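Local coordinates for putative molybdenum cofactor biosynthesis protein D2 (MoaD2) / thiamine S (Mycobacterium smegmatis, PDB 6JC0), which probably serves as a ubiquitin-like sulfur carrier of the MoaD/ThiS family in molybdenum cofactor biosynthesis, at residues B[58-63]-B[80-85]. Residues are numbered along the deposited sequence; the frame is centred on the assembly and turned at random.
Sequences SYLCDE and DVLPPF
The Tyr59 ring stands obliquely beside Val81 on one face of the sheet. Its CE1 meets Val81 CG1 at 3.9 Å and sits near both Val81 methyls. Asp80 O also approaches the ring obliquely, nearest CD1. The two side chains lie side by side, point the same way, and both touch Leu54 of helix 48-54.

Leu60, Asp80, Leu82 and Ser58 occupy the opposite face. Here the carboxylates of Asp80 and Glu63, the latter in the turn beyond the strand, are turned 64° apart. Glu63 OE2 and Asp80 OD2 are 4.6 Å apart, and Arg12 NH2 forms a salt bridge with each, which probably offsets the repulsion. Asp80 OD2 also hydrogen-bonds to a polar side chain on the chain of another protein. Leu60 CD1 touches Leu82 CD1 at 3.9 Å, the side chains crossing at about a right angle. The same Leu60 methyl rests against Asp80 OD2. Ser58 OG (chi1 62°) reaches a water at 2.5 Å, which donates to Pro83 O.

Four backbone hydrogen bonds hold strand 58-61 to strand 77-82. Ser58 N donates to Leu82 O at 2.7 Å, and Asp80 N to Leu60 O at 2.8 Å. Leu82 N approaches Ser58 O from above the carbonyl plane. Between the hydrogen-bonded pairs Ser58-Leu82 and Leu60-Asp80, Tyr59 and Val81 form a non-hydrogen-bonded pair.

This is a regular antiparallel ladder within the mixed sheet of the ubiquitin-like beta-grasp fold, leading into the C-terminal tail of a MoaD/ThiS protein.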
loop_
_atom_site.group_PDB
_atom_site.type_symbol
_atom_site.label_atom_id
_atom_site.label_comp_id
_atom_site.label_asym_id
_atom_site.label_seq_id
_atom_site.Cartn_x
_atom_site.Cartn_y
_atom_site.Cartn_z
ATOM N N SER B 58 11.306 -19.805 22.978
ATOM C CA SER B 58 10.665 -19.164 24.118
ATOM C C SER B 58 9.663 -20.153 24.695
ATOM O O SER B 58 9.435 -21.217 24.113
ATOM C CB SER B 58 9.984 -17.855 23.721
ATOM O OG SER B 58 8.962 -18.085 22.771
ATOM N N TYR B 59 9.074 -19.822 25.840
ATOM C CA TYR B 59 8.241 -20.789 26.544
ATOM C C TYR B 59 6.991 -20.181 27.166
ATOM O O TYR B 59 7.003 -19.047 27.652
ATOM C CB TYR B 59 9.069 -21.500 27.622
ATOM C CG TYR B 59 10.293 -22.177 27.055
ATOM C CD1 TYR B 59 10.221 -23.468 26.543
ATOM C CD2 TYR B 59 11.512 -21.513 26.995
ATOM C CE1 TYR B 59 11.336 -24.085 25.999
ATOM C CE2 TYR B 59 12.631 -22.119 26.449
ATOM C CZ TYR B 59 12.536 -23.407 25.959
ATOM O OH TYR B 59 13.646 -24.017 25.422
ATOM N N LEU B 60 5.910 -20.955 27.134
ATOM C CA LEU B 60 4.686 -20.606 27.836
ATOM C C LEU B 60 4.384 -21.640 28.912
ATOM O O LEU B 60 4.597 -22.833 28.710
ATOM C CB LEU B 60 3.505 -20.522 26.869
ATOM C CG LEU B 60 3.719 -19.853 25.513
ATOM C CD1 LEU B 60 2.486 -20.053 24.651
ATOM C CD2 LEU B 60 4.040 -18.371 25.675
ATOM N N CYS B 61 3.895 -21.175 30.054
ATOM C CA CYS B 61 3.342 -22.056 31.078
ATOM C C CYS B 61 1.853 -21.774 31.171
ATOM O O CYS B 61 1.458 -20.681 31.574
ATOM C CB CYS B 61 4.019 -21.833 32.432
ATOM S SG CYS B 61 5.722 -22.417 32.535
ATOM N N ASP B 62 1.034 -22.755 30.795
ATOM C CA ASP B 62 -0.402 -22.544 30.624
ATOM C C ASP B 62 -0.639 -21.327 29.729
ATOM O O ASP B 62 -1.435 -20.448 30.052
ATOM C CB ASP B 62 -1.101 -22.370 31.975
ATOM C CG ASP B 62 -1.090 -23.642 32.810
ATOM O OD1 ASP B 62 -0.884 -24.734 32.238
ATOM O OD2 ASP B 62 -1.293 -23.551 34.039
ATOM N N GLU B 63 0.092 -21.285 28.618
ATOM C CA GLU B 63 0.006 -20.215 27.621
ATOM C C GLU B 63 0.292 -18.811 28.166
ATOM O O GLU B 63 -0.118 -17.818 27.568
ATOM C CB GLU B 63 -1.367 -20.235 26.941
ATOM C CG GLU B 63 -1.629 -21.506 26.142
ATOM C CD GLU B 63 -2.879 -21.422 25.286
ATOM O OE1 GLU B 63 -3.687 -20.493 25.496
ATOM O OE2 GLU B 63 -3.052 -22.287 24.400
ATOM N N ASP B 80 4.573 -24.959 26.851
ATOM C CA ASP B 80 4.682 -24.882 25.393
ATOM C C ASP B 80 6.084 -24.462 24.955
ATOM O O ASP B 80 6.659 -23.521 25.502
ATOM C CB ASP B 80 3.651 -23.901 24.819
ATOM C CG ASP B 80 2.223 -24.409 24.933
ATOM O OD1 ASP B 80 2.029 -25.568 25.347
ATOM O OD2 ASP B 80 1.291 -23.652 24.595
ATOM N N VAL B 81 6.622 -25.156 23.955
ATOM C CA VAL B 81 7.938 -24.847 23.411
ATOM C C VAL B 81 7.820 -24.120 22.070
ATOM O O VAL B 81 7.411 -24.712 21.064
ATOM C CB VAL B 81 8.783 -26.127 23.220
ATOM C CG1 VAL B 81 10.156 -25.772 22.682
ATOM C CG2 VAL B 81 8.899 -26.884 24.531
ATOM N N LEU B 82 8.196 -22.842 22.058
ATOM C CA LEU B 82 7.971 -21.972 20.905
ATOM C C LEU B 82 9.270 -21.522 20.240
ATOM O O LEU B 82 10.027 -20.740 20.815
ATOM C CB LEU B 82 7.167 -20.728 21.324
ATOM C CG LEU B 82 5.637 -20.789 21.392
ATOM C CD1 LEU B 82 5.157 -21.775 22.435
ATOM C CD2 LEU B 82 5.057 -19.404 21.665
ATOM N N PRO B 83 9.528 -22.001 19.014
ATOM C CA PRO B 83 10.685 -21.521 18.249
ATOM C C PRO B 83 10.519 -20.054 17.878
ATOM O O PRO B 83 9.410 -19.526 18.006
ATOM C CB PRO B 83 10.680 -22.412 16.996
ATOM C CG PRO B 83 9.870 -23.609 17.379
ATOM C CD PRO B 83 8.814 -23.075 18.308
ATOM N N PRO B 84 11.604 -19.396 17.437
ATOM C CA PRO B 84 11.471 -18.027 16.931
ATOM C C PRO B 84 10.397 -17.953 15.852
ATOM O O PRO B 84 10.270 -18.882 15.051
ATOM C CB PRO B 84 12.859 -17.727 16.361
ATOM C CG PRO B 84 13.771 -18.585 17.163
ATOM C CD PRO B 84 13.002 -19.856 17.413
ATOM N N PHE B 85 9.621 -16.874 15.849
ATOM C CA PHE B 85 8.499 -16.755 14.930
ATOM C C PHE B 85 8.996 -16.557 13.504
ATOM O O PHE B 85 10.120 -16.107 13.285
ATOM C CB PHE B 85 7.580 -15.599 15.341
ATOM C CG PHE B 85 6.931 -15.784 16.688
ATOM C CD1 PHE B 85 6.938 -17.020 17.316
ATOM C CD2 PHE B 85 6.301 -14.720 17.319
ATOM C CE1 PHE B 85 6.338 -17.191 18.553
ATOM C CE2 PHE B 85 5.697 -14.886 18.554
ATOM C CZ PHE B 85 5.716 -16.122 19.173
HETATM O O HOH W 1 9.527 -17.755 20.400
#